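Local coordinates for protein vanadium-dependent haloperoxidase (Zobellia galactanivorans, PDB 4CIT) that probably oxidises iodide with hydrogen peroxide at a vanadate-bearing site, as a bacterial vanadium-dependent iodoperoxidase, at residues V378-F383 with K405-A410; A300-S305 with N386-D391; A62-A67 with D170-T175. All coordinates share one frame; numbering follows the deposited sequence.

Contact 1 (V378-F383 with K405-A410); sequences VLTEVF and KSFKQA
Phe407 lays one face of its ring on Leu379, near the C-terminal end of helix 367-383. Leu379 CB sits 3.6 Å from the centroid of the Phe407 ring and only 9° off its normal, a CH-pi contact made by the root of the leucine side chain. The two side chains cross at about a right angle. Backbone packs here as well, since Leu379 O approaches Phe407 CE2 at 3.3 Å. Phe383, one turn further along the helix, meets the ring at its edge, with Phe383 CB 3.9 Å from Phe407 CE2. With its CG anti to the carbonyl carbon (chi1 -52°), Phe407 sends the flat, apolar ring from the first turn of its own helix against the last turn of helix 367-383. Replacing Phe407 by alanine would probably strip Leu379 CB of the ring face and Phe383 CB of the ring edge, opening a gap between the helices. Polar groups are joined beside the ring: a water donates to Thr380 OG1 at 2.9 Å and accepts from Lys408 N at 3.0 Å. Thr380 OG1 also bonds to Ser376 O in its own helix. Ser406 suits the N-cap, its OG accepting from Gln409 N at 2.9 Å to start helix 407-420. In this helix-to-helix packing of the PAP2 superfamily region, helix 288-302 covers Leu379, Phe383 and Phe407, while the rings of Phe387 and of Phe389, in strand 389-391, meet Phe407.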
ATOM      1  N   VAL A 378      -4.263  11.051   2.806  1.00  9.78           N
ATOM      2  CA  VAL A 378      -4.844  11.098   1.461  1.00  9.48           C
ATOM      3  C   VAL A 378      -6.332  10.870   1.468  1.00  9.87           C
ATOM      4  O   VAL A 378      -7.067  11.681   0.881  1.00 10.16           O
ATOM      5  CB  VAL A 378      -4.158  10.077   0.484  1.00 10.70           C
ATOM      6  CG1 VAL A 378      -4.865  10.098  -0.867  1.00 11.07           C
ATOM      7  CG2 VAL A 378      -2.716  10.464   0.336  1.00 11.72           C
ATOM      8  N   LEU A 379      -6.818   9.853   2.187  1.00  8.34           N
ATOM      9  CA  LEU A 379      -8.246   9.565   2.166  1.00  9.45           C
ATOM     10  C   LEU A 379      -9.034  10.646   2.893  1.00  8.66           C
ATOM     11  O   LEU A 379     -10.179  10.950   2.525  1.00  8.78           O
ATOM     12  CB  LEU A 379      -8.533   8.158   2.767  1.00  9.63           C
ATOM     13  CG  LEU A 379      -7.941   7.042   1.871  1.00 11.29           C
ATOM     14  CD1 LEU A 379      -8.173   5.696   2.564  1.00 12.16           C
ATOM     15  CD2 LEU A 379      -8.460   6.954   0.465  1.00 11.18           C
ATOM     16  N   THR A 380      -8.425  11.184   3.945  1.00  9.71           N
ATOM     17  CA  THR A 380      -9.064  12.325   4.626  1.00  9.80           C
ATOM     18  C   THR A 380      -9.206  13.521   3.677  1.00 10.47           C
ATOM     19  O   THR A 380     -10.222  14.200   3.647  1.00 10.93           O
ATOM     20  CB  THR A 380      -8.330  12.678   5.869  1.00 10.71           C
ATOM     21  OG1 THR A 380      -8.282  11.497   6.704  1.00 10.83           O
ATOM     22  CG2 THR A 380      -9.012  13.884   6.607  1.00 12.34           C
ATOM     23  N   GLU A 381      -8.205  13.771   2.872  1.00 10.16           N
ATOM     24  CA  GLU A 381      -8.233  14.865   1.931  1.00 11.91           C
ATOM     25  C   GLU A 381      -9.261  14.592   0.834  1.00 12.63           C
ATOM     26  O   GLU A 381      -9.997  15.511   0.474  1.00 14.75           O
ATOM     27  CB  GLU A 381      -6.903  15.099   1.263  1.00 14.78           C
ATOM     28  CG  GLU A 381      -6.842  16.354   0.351  1.00 20.07           C
ATOM     29  CD  GLU A 381      -7.363  16.187  -1.090  1.00 29.00           C
ATOM     30  OE1 GLU A 381      -7.047  15.173  -1.770  1.00 23.65           O
ATOM     31  OE2 GLU A 381      -8.138  17.111  -1.558  1.00 38.61           O
ATOM     32  N   VAL A 382      -9.367  13.368   0.367  1.00 10.06           N
ATOM     33  CA  VAL A 382     -10.347  13.055  -0.718  1.00 10.12           C
ATOM     34  C   VAL A 382     -11.775  12.962  -0.262  1.00 10.53           C
ATOM     35  O   VAL A 382     -12.685  13.576  -0.925  1.00 10.83           O
ATOM     36  CB  VAL A 382      -9.920  11.763  -1.479  1.00 10.64           C
ATOM     37  CG1 VAL A 382     -10.990  11.228  -2.438  1.00 10.91           C
ATOM     38  CG2 VAL A 382      -8.626  11.970  -2.128  1.00 11.68           C
ATOM     39  N   PHE A 383     -12.042  12.255   0.839  1.00 10.21           N
ATOM     40  CA  PHE A 383     -13.364  11.876   1.281  1.00 10.80           C
ATOM     41  C   PHE A 383     -13.836  12.592   2.552  1.00 11.81           C
ATOM     42  O   PHE A 383     -15.017  12.558   2.882  1.00 13.49           O
ATOM     43  CB  PHE A 383     -13.465  10.393   1.517  1.00 10.84           C
ATOM     44  CG  PHE A 383     -13.309   9.565   0.295  1.00 11.07           C
ATOM     45  CD1 PHE A 383     -14.302   9.594  -0.684  1.00 12.03           C
ATOM     46  CD2 PHE A 383     -12.209   8.751   0.129  1.00 11.44           C
ATOM     47  CE1 PHE A 383     -14.218   8.753  -1.817  1.00 12.59           C
ATOM     48  CE2 PHE A 383     -12.082   7.984  -1.055  1.00 11.18           C
ATOM     49  CZ  PHE A 383     -13.120   7.971  -1.972  1.00 10.95           C
ATOM     50  N   LYS A 405     -14.592   5.572  13.124  1.00 14.68           N
ATOM     51  CA  LYS A 405     -15.291   6.842  13.006  1.00 16.67           C
ATOM     52  C   LYS A 405     -14.624   7.748  11.993  1.00 13.73           C
ATOM     53  O   LYS A 405     -15.212   8.831  11.604  1.00 11.86           O
ATOM     54  CB  LYS A 405     -15.348   7.566  14.334  1.00 21.08           C
ATOM     55  CG  LYS A 405     -15.967   6.709  15.431  1.00 29.71           C
ATOM     56  CD  LYS A 405     -16.470   7.570  16.599  1.00 41.31           C
ATOM     57  CE  LYS A 405     -17.083   6.692  17.694  1.00 47.43           C
ATOM     58  NZ  LYS A 405     -18.287   5.978  17.164  1.00 52.47           N
ATOM     59  N   SER A 406     -13.394   7.417  11.619  1.00 11.48           N
ATOM     60  CA  SER A 406     -12.597   8.233  10.673  1.00 10.47           C
ATOM     61  C   SER A 406     -11.400   7.428  10.105  1.00  9.83           C
ATOM     62  O   SER A 406     -10.981   6.435  10.757  1.00  9.05           O
ATOM     63  CB  SER A 406     -12.080   9.498  11.402  1.00 11.20           C
ATOM     64  OG  SER A 406     -11.056   9.193  12.339  1.00 10.83           O
ATOM     65  N   PHE A 407     -10.819   7.888   8.996  1.00  9.10           N
ATOM     66  CA  PHE A 407      -9.567   7.265   8.567  1.00  9.92           C
ATOM     67  C   PHE A 407      -8.465   7.416   9.596  1.00  9.50           C
ATOM     68  O   PHE A 407      -7.666   6.461   9.790  1.00  9.74           O
ATOM     69  CB  PHE A 407      -9.102   7.808   7.243  1.00  9.40           C
ATOM     70  CG  PHE A 407     -10.164   7.750   6.177  1.00  8.69           C
ATOM     71  CD1 PHE A 407     -10.684   6.535   5.735  1.00  9.19           C
ATOM     72  CD2 PHE A 407     -10.653   8.926   5.631  1.00  8.55           C
ATOM     73  CE1 PHE A 407     -11.635   6.507   4.733  1.00  9.17           C
ATOM     74  CE2 PHE A 407     -11.621   8.896   4.647  1.00  8.51           C
ATOM     75  CZ  PHE A 407     -12.096   7.666   4.203  1.00  8.64           C
ATOM     76  N   LYS A 408      -8.435   8.579  10.266  1.00 10.58           N
ATOM     77  CA  LYS A 408      -7.432   8.889  11.335  1.00 12.80           C
ATOM     78  C   LYS A 408      -7.514   7.878  12.469  1.00 11.37           C
ATOM     79  O   LYS A 408      -6.491   7.338  12.924  1.00 10.86           O
ATOM     80  CB  LYS A 408      -7.604  10.301  11.866  1.00 15.43           C
ATOM     81  CG  LYS A 408      -6.441  10.715  12.769  1.00 23.39           C
ATOM     82  CD  LYS A 408      -6.729  12.030  13.486  1.00 31.34           C
ATOM     83  CE  LYS A 408      -5.844  12.282  14.724  1.00 39.22           C
ATOM     84  NZ  LYS A 408      -5.613  11.122  15.638  1.00 37.34           N
ATOM     85  N   GLN A 409      -8.716   7.551  12.861  1.00 12.71           N
ATOM     86  CA  GLN A 409      -8.949   6.567  13.923  1.00 13.10           C
ATOM     87  C   GLN A 409      -8.486   5.184  13.544  1.00 12.38           C
ATOM     88  O   GLN A 409      -7.814   4.503  14.315  1.00 12.38           O
ATOM     89  CB  GLN A 409     -10.369   6.588  14.434  1.00 17.51           C
ATOM     90  CG  GLN A 409     -10.599   5.640  15.626  1.00 20.19           C
ATOM     91  CD  GLN A 409     -12.073   5.413  15.900  1.00 31.16           C
ATOM     92  OE1 GLN A 409     -12.816   4.914  15.060  1.00 24.23           O
ATOM     93  NE2 GLN A 409     -12.531   5.876  17.092  1.00 37.26           N
ATOM     94  N   ALA A 410      -8.798   4.768  12.332  1.00 11.66           N
ATOM     95  CA  ALA A 410      -8.260   3.522  11.802  1.00 10.10           C
ATOM     96  C   ALA A 410      -6.743   3.511  11.779  1.00  9.79           C
ATOM     97  O   ALA A 410      -6.165   2.470  12.137  1.00 10.39           O
ATOM     98  CB  ALA A 410      -8.794   3.211  10.451  1.00 10.88           C
TER
HETATM   99  O   HOH W   1      -9.693  11.140   9.194  1.00 11.42           O

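Contact 2 (A300-S305 with N386-D391); sequences ARKTNS and NFSFDD
The Schellman-capped C-terminal end of helix 288-302 meets, through Lys302 and Thr303, the residues Phe387 and Ser388 that lead into strand 389-391. Asn304 takes the positive phi of the cap, a conformation asparagine tolerates well, and Ser305 N reaches back to Ala300 O at 3.0 Å. Lys302 carries most of the helix side of the contact, and Phe387 most of the other. Lys302 CG is anti to the backbone N (chi1 -173°) and the chain runs extended across the surface until it bends at the last torsion, which turns the ammonium group towards the loop. There Lys302 NZ donates to Ser388 O at 2.9 Å, tilted 22° from the carbonyl plane. The same nitrogen stands over the face of Phe387, 4.6 Å from the ring centroid and 20° off its normal, a cation-pi contact. Lysine suits this exposed place: its methylenes pass near the ring, with Lys302 CD 4.1 Å from Phe387 CE1, and its charge probably gains from both the carbonyl and the aromatic face. Thr303 approaches differently, setting its methyl in the plane of the Phe387 ring at the edge, Thr303 CG2 3.6 Å from Phe387 CE2, while its OG1 bonds to Ala299 O. Beyond Phe387 and Ser388 the chain pairs antiparallel with strand 402-404, so this surface contact combines a Schellman helix terminus with the approach to a two-stranded antiparallel sheet.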
ATOM      1  N   ALA A 300     -14.973   4.803  -1.468  1.00  9.87           N
ATOM      2  CA  ALA A 300     -15.476   5.127  -2.765  1.00 10.66           C
ATOM      3  C   ALA A 300     -16.852   4.516  -3.053  1.00 11.13           C
ATOM      4  O   ALA A 300     -17.681   5.160  -3.678  1.00 11.83           O
ATOM      5  CB  ALA A 300     -14.518   4.706  -3.840  1.00 10.44           C
ATOM      6  N   ARG A 301     -17.099   3.262  -2.636  1.00 11.62           N
ATOM      7  CA  ARG A 301     -18.392   2.627  -2.864  1.00 12.61           C
ATOM      8  C   ARG A 301     -19.461   3.288  -1.984  1.00 14.84           C
ATOM      9  O   ARG A 301     -20.594   3.610  -2.467  1.00 14.23           O
ATOM     10  CB  ARG A 301     -18.321   1.125  -2.640  1.00 15.02           C
ATOM     11  CG  ARG A 301     -17.412   0.395  -3.614  1.00 18.19           C
ATOM     12  CD  ARG A 301     -17.936   0.324  -5.078  1.00 19.35           C
ATOM     13  NE  ARG A 301     -17.898   1.631  -5.713  1.00 20.54           N
ATOM     14  CZ  ARG A 301     -16.740   2.216  -6.089  1.00 18.57           C
ATOM     15  NH1 ARG A 301     -15.494   1.560  -5.986  1.00 15.85           N
ATOM     16  NH2 ARG A 301     -16.822   3.421  -6.575  1.00 18.59           N
ATOM     17  N   LYS A 302     -19.112   3.590  -0.722  1.00 13.61           N
ATOM     18  CA  LYS A 302     -20.056   4.195   0.287  1.00 16.72           C
ATOM     19  C   LYS A 302     -20.551   5.601  -0.141  1.00 17.04           C
ATOM     20  O   LYS A 302     -21.669   5.963   0.158  1.00 17.10           O
ATOM     21  CB  LYS A 302     -19.410   4.277   1.685  1.00 20.36           C
ATOM     22  CG  LYS A 302     -20.331   4.727   2.813  1.00 31.40           C
ATOM     23  CD  LYS A 302     -19.669   4.624   4.216  1.00 32.24           C
ATOM     24  CE  LYS A 302     -20.565   5.221   5.312  1.00 38.49           C
ATOM     25  NZ  LYS A 302     -20.185   6.633   5.735  1.00 42.60           N
ATOM     26  N   THR A 303     -19.754   6.295  -0.931  1.00 13.41           N
ATOM     27  CA  THR A 303     -20.026   7.612  -1.466  1.00 15.16           C
ATOM     28  C   THR A 303     -20.620   7.589  -2.880  1.00 15.20           C
ATOM     29  O   THR A 303     -20.817   8.646  -3.465  1.00 14.51           O
ATOM     30  CB  THR A 303     -18.787   8.490  -1.392  1.00 14.80           C
ATOM     31  OG1 THR A 303     -17.667   7.885  -2.090  1.00 12.37           O
ATOM     32  CG2 THR A 303     -18.422   8.836   0.014  1.00 15.74           C
ATOM     33  N   ASN A 304     -20.830   6.397  -3.413  1.00 15.76           N
ATOM     34  CA  ASN A 304     -21.291   6.208  -4.810  1.00 18.64           C
ATOM     35  C   ASN A 304     -20.440   6.951  -5.760  1.00 16.93           C
ATOM     36  O   ASN A 304     -20.944   7.585  -6.693  1.00 17.53           O
ATOM     37  CB  ASN A 304     -22.751   6.693  -4.941  1.00 22.43           C
ATOM     38  CG  ASN A 304     -23.675   5.892  -4.063  1.00 29.73           C
ATOM     39  OD1 ASN A 304     -24.440   6.444  -3.248  1.00 40.75           O
ATOM     40  ND2 ASN A 304     -23.567   4.578  -4.161  1.00 28.44           N
ATOM     41  N   SER A 305     -19.118   6.937  -5.552  1.00 12.80           N
ATOM     42  CA  SER A 305     -18.217   7.713  -6.398  1.00 12.61           C
ATOM     43  C   SER A 305     -18.187   7.093  -7.796  1.00 14.21           C
ATOM     44  O   SER A 305     -18.173   5.839  -7.942  1.00 12.71           O
ATOM     45  CB  SER A 305     -16.800   7.612  -5.827  1.00 12.03           C
ATOM     46  OG  SER A 305     -16.754   8.275  -4.552  1.00 13.32           O
ATOM     47  N   ASN A 386     -13.796  12.636   9.765  1.00 14.45           N
ATOM     48  CA  ASN A 386     -14.994  12.081  10.354  1.00 15.95           C
ATOM     49  C   ASN A 386     -15.790  11.197   9.397  1.00 14.16           C
ATOM     50  O   ASN A 386     -17.015  11.162   9.402  1.00 13.74           O
ATOM     51  CB  ASN A 386     -15.861  13.182  11.036  1.00 18.63           C
ATOM     52  CG  ASN A 386     -15.210  13.736  12.273  1.00 22.41           C
ATOM     53  OD1 ASN A 386     -14.319  13.113  12.876  1.00 23.53           O
ATOM     54  ND2 ASN A 386     -15.607  14.948  12.652  1.00 24.81           N
ATOM     55  N   PHE A 387     -15.053  10.446   8.537  1.00 12.58           N
ATOM     56  CA  PHE A 387     -15.666   9.556   7.603  1.00 12.86           C
ATOM     57  C   PHE A 387     -15.826   8.195   8.288  1.00 13.19           C
ATOM     58  O   PHE A 387     -14.841   7.443   8.477  1.00 11.47           O
ATOM     59  CB  PHE A 387     -14.797   9.399   6.325  1.00 11.20           C
ATOM     60  CG  PHE A 387     -15.458   8.681   5.226  1.00 12.37           C
ATOM     61  CD1 PHE A 387     -15.431   7.301   5.176  1.00 11.59           C
ATOM     62  CD2 PHE A 387     -16.116   9.357   4.218  1.00 14.26           C
ATOM     63  CE1 PHE A 387     -16.081   6.601   4.175  1.00 13.16           C
ATOM     64  CE2 PHE A 387     -16.755   8.668   3.195  1.00 12.44           C
ATOM     65  CZ  PHE A 387     -16.734   7.289   3.170  1.00 12.60           C
ATOM     66  N   SER A 388     -17.046   7.881   8.700  1.00 13.17           N
ATOM     67  CA  SER A 388     -17.257   6.632   9.410  1.00 15.32           C
ATOM     68  C   SER A 388     -17.403   5.482   8.388  1.00 15.94           C
ATOM     69  O   SER A 388     -17.944   5.600   7.289  1.00 15.32           O
ATOM     70  CB  SER A 388     -18.429   6.726  10.399  1.00 18.94           C
ATOM     71  OG  SER A 388     -19.611   6.790   9.637  1.00 23.35           O
ATOM     72  N   PHE A 389     -16.890   4.326   8.756  1.00 13.86           N
ATOM     73  CA  PHE A 389     -16.957   3.172   7.895  1.00 14.12           C
ATOM     74  C   PHE A 389     -16.793   1.877   8.635  1.00 13.79           C
ATOM     75  O   PHE A 389     -16.229   1.819   9.770  1.00 14.61           O
ATOM     76  CB  PHE A 389     -15.913   3.265   6.705  1.00 12.57           C
ATOM     77  CG  PHE A 389     -14.482   3.207   7.112  1.00 12.40           C
ATOM     78  CD1 PHE A 389     -13.853   4.344   7.528  1.00 12.31           C
ATOM     79  CD2 PHE A 389     -13.755   1.989   7.069  1.00 13.00           C
ATOM     80  CE1 PHE A 389     -12.508   4.308   7.972  1.00 12.91           C
ATOM     81  CE2 PHE A 389     -12.437   1.958   7.445  1.00 11.83           C
ATOM     82  CZ  PHE A 389     -11.803   3.116   7.882  1.00 11.94           C
ATOM     83  N   ASP A 390     -17.393   0.834   8.040  1.00 14.27           N
ATOM     84  CA  ASP A 390     -17.193  -0.566   8.459  1.00 14.88           C
ATOM     85  C   ASP A 390     -16.147  -1.187   7.602  1.00 14.04           C
ATOM     86  O   ASP A 390     -16.310  -1.273   6.350  1.00 14.40           O
ATOM     87  CB  ASP A 390     -18.504  -1.312   8.325  1.00 18.73           C
ATOM     88  CG  ASP A 390     -19.569  -0.798   9.304  1.00 25.87           C
ATOM     89  OD1 ASP A 390     -19.248  -0.282  10.385  1.00 23.44           O
ATOM     90  OD2 ASP A 390     -20.772  -0.848   8.947  1.00 35.72           O
ATOM     91  N   ASP A 391     -15.083  -1.674   8.232  1.00 12.94           N
ATOM     92  CA  ASP A 391     -13.950  -2.239   7.502  1.00 13.86           C
ATOM     93  C   ASP A 391     -14.127  -3.745   7.412  1.00 11.91           C
ATOM     94  O   ASP A 391     -13.833  -4.439   8.425  1.00 13.16           O
ATOM     95  CB  ASP A 391     -12.622  -1.884   8.188  1.00 14.22           C
ATOM     96  CG  ASP A 391     -11.394  -2.503   7.526  1.00 16.37           C
ATOM     97  OD1 ASP A 391     -11.551  -3.249   6.497  1.00 17.68           O
ATOM     98  OD2 ASP A 391     -10.273  -2.201   7.990  1.00 15.33           O
TER

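Contact 3 (A62-A67 with D170-T175); sequences ASRIFA and DNYAQT
The guanidinium of Arg64 lies flat on the ring of Tyr172, the planes 10° apart and the centres 4.1 Å from each other, and turns its edge to Asp170. The stack is offset: Arg64 NH1 stands over the rim of the ring, 3.5 Å from Tyr172 CD2, while Tyr172 CB lies over the guanidinium, 3.5 Å from Arg64 CZ. At the edge the grip is side-on. Arg64 NE donates almost straight to the syn lone pair of Asp170 OD2, at 2.8 Å, and Arg64 NH2 reaches Asp170 OD1 at 3.1 Å. The second bond is the more tilted, since the carboxylate is twisted 48° against the guanidinium. Arginine suits the distance: with CG anti to the backbone N (chi1 176°) its chain runs extended from helix 59-80 as far as NE. Asp170 OD1 also accepts from Tyr172 N at 3.0 Å, from the opposite face of the carboxylate, closing an Asx turn that sets the tyrosine beside the arginine. Tyr68 OH bonds to Asp170 OD2. The buried charge of Arg64 is thus matched by a carboxylate and covered by an aromatic face, which probably offsets much of the cost of burying it and fixes the guanidinium's rotation.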
ATOM      1  N   ALA A  62       4.380  -4.990  -3.000  1.00 11.67           N
ATOM      2  CA  ALA A  62       2.934  -4.896  -3.223  1.00 13.64           C
ATOM      3  C   ALA A  62       2.507  -3.458  -3.546  1.00 12.87           C
ATOM      4  O   ALA A  62       1.659  -3.241  -4.387  1.00 12.40           O
ATOM      5  CB  ALA A  62       2.194  -5.417  -1.986  1.00 13.46           C
ATOM      6  N   SER A  63       3.161  -2.448  -2.937  1.00 12.08           N
ATOM      7  CA  SER A  63       2.770  -1.057  -3.144  1.00 12.44           C
ATOM      8  C   SER A  63       3.069  -0.575  -4.556  1.00 11.21           C
ATOM      9  O   SER A  63       2.352   0.208  -5.167  1.00 11.25           O
ATOM     10  CB  SER A  63       3.395  -0.118  -2.109  1.00 12.70           C
ATOM     11  OG  SER A  63       4.799  -0.066  -2.262  1.00 12.30           O
ATOM     12  N   ARG A  64       4.099  -1.166  -5.129  1.00 11.36           N
ATOM     13  CA  ARG A  64       4.521  -0.825  -6.483  1.00 11.94           C
ATOM     14  C   ARG A  64       3.488  -1.442  -7.498  1.00 11.62           C
ATOM     15  O   ARG A  64       3.103  -0.859  -8.502  1.00 11.05           O
ATOM     16  CB  ARG A  64       5.924  -1.365  -6.710  1.00 13.35           C
ATOM     17  CG  ARG A  64       6.480  -1.181  -8.109  1.00 14.30           C
ATOM     18  CD  ARG A  64       7.973  -1.612  -8.228  1.00 12.77           C
ATOM     19  NE  ARG A  64       8.460  -1.391  -9.574  1.00 13.05           N
ATOM     20  CZ  ARG A  64       8.402  -2.190 -10.602  1.00 13.73           C
ATOM     21  NH1 ARG A  64       7.839  -3.399 -10.521  1.00 15.37           N
ATOM     22  NH2 ARG A  64       8.926  -1.777 -11.719  1.00 15.03           N
ATOM     23  N   ILE A  65       3.046  -2.653  -7.210  1.00 11.14           N
ATOM     24  CA  ILE A  65       2.008  -3.390  -8.006  1.00 12.04           C
ATOM     25  C   ILE A  65       0.669  -2.641  -8.057  1.00 11.10           C
ATOM     26  O   ILE A  65       0.033  -2.596  -9.081  1.00 10.92           O
ATOM     27  CB  ILE A  65       1.846  -4.805  -7.443  1.00 13.06           C
ATOM     28  CG1 ILE A  65       3.169  -5.578  -7.685  1.00 15.68           C
ATOM     29  CG2 ILE A  65       0.720  -5.521  -8.189  1.00 13.43           C
ATOM     30  CD1 ILE A  65       3.227  -6.921  -6.993  1.00 19.51           C
ATOM     31  N   PHE A  66       0.247  -2.001  -6.957  1.00 10.66           N
ATOM     32  CA  PHE A  66      -0.970  -1.201  -6.933  1.00 10.62           C
ATOM     33  C   PHE A  66      -0.826   0.123  -7.671  1.00 10.28           C
ATOM     34  O   PHE A  66      -1.744   0.512  -8.355  1.00 10.93           O
ATOM     35  CB  PHE A  66      -1.406  -0.906  -5.490  1.00 10.83           C
ATOM     36  CG  PHE A  66      -1.992  -2.088  -4.808  1.00 11.02           C
ATOM     37  CD1 PHE A  66      -3.064  -2.742  -5.336  1.00 12.17           C
ATOM     38  CD2 PHE A  66      -1.511  -2.478  -3.580  1.00 11.59           C
ATOM     39  CE1 PHE A  66      -3.611  -3.821  -4.677  1.00 11.46           C
ATOM     40  CE2 PHE A  66      -2.006  -3.582  -2.928  1.00 12.24           C
ATOM     41  CZ  PHE A  66      -3.071  -4.262  -3.485  1.00 11.84           C
ATOM     42  N   ALA A  67       0.324   0.787  -7.576  1.00  9.29           N
ATOM     43  CA  ALA A  67       0.441   2.134  -8.083  1.00  9.10           C
ATOM     44  C   ALA A  67       0.472   2.332  -9.581  1.00  9.00           C
ATOM     45  O   ALA A  67      -0.282   3.148 -10.104  1.00 10.81           O
ATOM     46  CB  ALA A  67       1.662   2.822  -7.507  1.00 10.15           C
ATOM     47  N   ASP A 170      12.479   2.393 -13.262  1.00 11.66           N
ATOM     48  CA  ASP A 170      12.386   2.790 -11.859  1.00 12.19           C
ATOM     49  C   ASP A 170      13.387   2.071 -10.922  1.00 11.60           C
ATOM     50  O   ASP A 170      13.344   2.214  -9.715  1.00 10.05           O
ATOM     51  CB  ASP A 170      10.971   2.595 -11.334  1.00 11.33           C
ATOM     52  CG  ASP A 170      10.621   1.164 -10.981  1.00 12.77           C
ATOM     53  OD1 ASP A 170      11.293   0.192 -11.362  1.00 12.54           O
ATOM     54  OD2 ASP A 170       9.549   1.027 -10.325  1.00 15.07           O
ATOM     55  N   ASN A 171      14.303   1.321 -11.481  1.00 10.25           N
ATOM     56  CA  ASN A 171      15.340   0.616 -10.705  1.00 11.52           C
ATOM     57  C   ASN A 171      14.967  -0.648 -10.031  1.00 11.28           C
ATOM     58  O   ASN A 171      15.821  -1.340  -9.424  1.00 13.29           O
ATOM     59  CB  ASN A 171      16.096   1.533  -9.739  1.00 13.35           C
ATOM     60  CG  ASN A 171      17.596   1.162  -9.629  1.00 16.52           C
ATOM     61  OD1 ASN A 171      18.256   0.855 -10.631  1.00 15.88           O
ATOM     62  ND2 ASN A 171      18.154   1.348  -8.469  1.00 16.49           N
ATOM     63  N   TYR A 172      13.702  -1.056 -10.151  1.00 10.64           N
ATOM     64  CA  TYR A 172      13.284  -2.314  -9.519  1.00 12.15           C
ATOM     65  C   TYR A 172      14.075  -3.469 -10.146  1.00 12.00           C
ATOM     66  O   TYR A 172      14.547  -4.366  -9.470  1.00 12.55           O
ATOM     67  CB  TYR A 172      11.816  -2.562  -9.763  1.00 12.51           C
ATOM     68  CG  TYR A 172      11.286  -3.857  -9.282  1.00 12.13           C
ATOM     69  CD1 TYR A 172      11.040  -4.035  -7.931  1.00 13.19           C
ATOM     70  CD2 TYR A 172      10.985  -4.901 -10.152  1.00 13.51           C
ATOM     71  CE1 TYR A 172      10.555  -5.216  -7.434  1.00 14.07           C
ATOM     72  CE2 TYR A 172      10.454  -6.120  -9.671  1.00 12.77           C
ATOM     73  CZ  TYR A 172      10.302  -6.278  -8.296  1.00 15.38           C
ATOM     74  OH  TYR A 172       9.819  -7.419  -7.733  1.00 15.41           O
ATOM     75  N   ALA A 173      14.184  -3.459 -11.463  1.00 13.70           N
ATOM     76  CA  ALA A 173      14.803  -4.670 -12.114  1.00 14.46           C
ATOM     77  C   ALA A 173      16.239  -4.788 -11.600  1.00 15.39           C
ATOM     78  O   ALA A 173      16.696  -5.878 -11.381  1.00 18.54           O
ATOM     79  CB  ALA A 173      14.848  -4.559 -13.617  1.00 14.87           C
ATOM     80  N   GLN A 174      16.934  -3.693 -11.508  1.00 15.30           N
ATOM     81  CA  GLN A 174      18.338  -3.664 -11.128  1.00 15.20           C
ATOM     82  C   GLN A 174      18.523  -4.051  -9.706  1.00 18.02           C
ATOM     83  O   GLN A 174      19.536  -4.645  -9.378  1.00 18.71           O
ATOM     84  CB  GLN A 174      18.967  -2.308 -11.347  1.00 18.62           C
ATOM     85  CG  GLN A 174      19.169  -2.005 -12.817  1.00 18.15           C
ATOM     86  CD  GLN A 174      17.941  -1.514 -13.538  1.00 24.01           C
ATOM     87  OE1 GLN A 174      16.833  -1.367 -12.983  1.00 19.53           O
ATOM     88  NE2 GLN A 174      18.102  -1.361 -14.841  1.00 29.04           N
ATOM     89  N   THR A 175      17.580  -3.701  -8.824  1.00 15.47           N
ATOM     90  CA  THR A 175      17.758  -4.089  -7.434  1.00 17.18           C
ATOM     91  C   THR A 175      17.481  -5.568  -7.168  1.00 17.81           C
ATOM     92  O   THR A 175      17.819  -6.063  -6.100  1.00 19.86           O
ATOM     93  CB  THR A 175      16.842  -3.249  -6.486  1.00 16.85           C
ATOM     94  OG1 THR A 175      15.493  -3.451  -6.893  1.00 18.20           O
ATOM     95  CG2 THR A 175      17.249  -1.821  -6.412  1.00 19.50           C
TER

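From the N terminus, contact 3 comes first: helix 59-80 opens it and residues 170-175 close it, drawing a largely helical span of 102 residues into one loop. Contacts 1 and 2 follow later and cross. Residues 300-305 open contact 2, 378-383 open contact 1, 386-391 close contact 2 and 405-410 close contact 1. Together they tie the ends of helices 288-302 and 367-383 to the small antiparallel sheet and the start of helix 407-420. Their centres are about 10 Å apart, and Phe407 CZ touches Phe387 CD1 at 3.5 Å. Contact 3 lies across the chain's centre, its own centre about 26 Å from that of contact 1 and about 29 Å from that of contact 2.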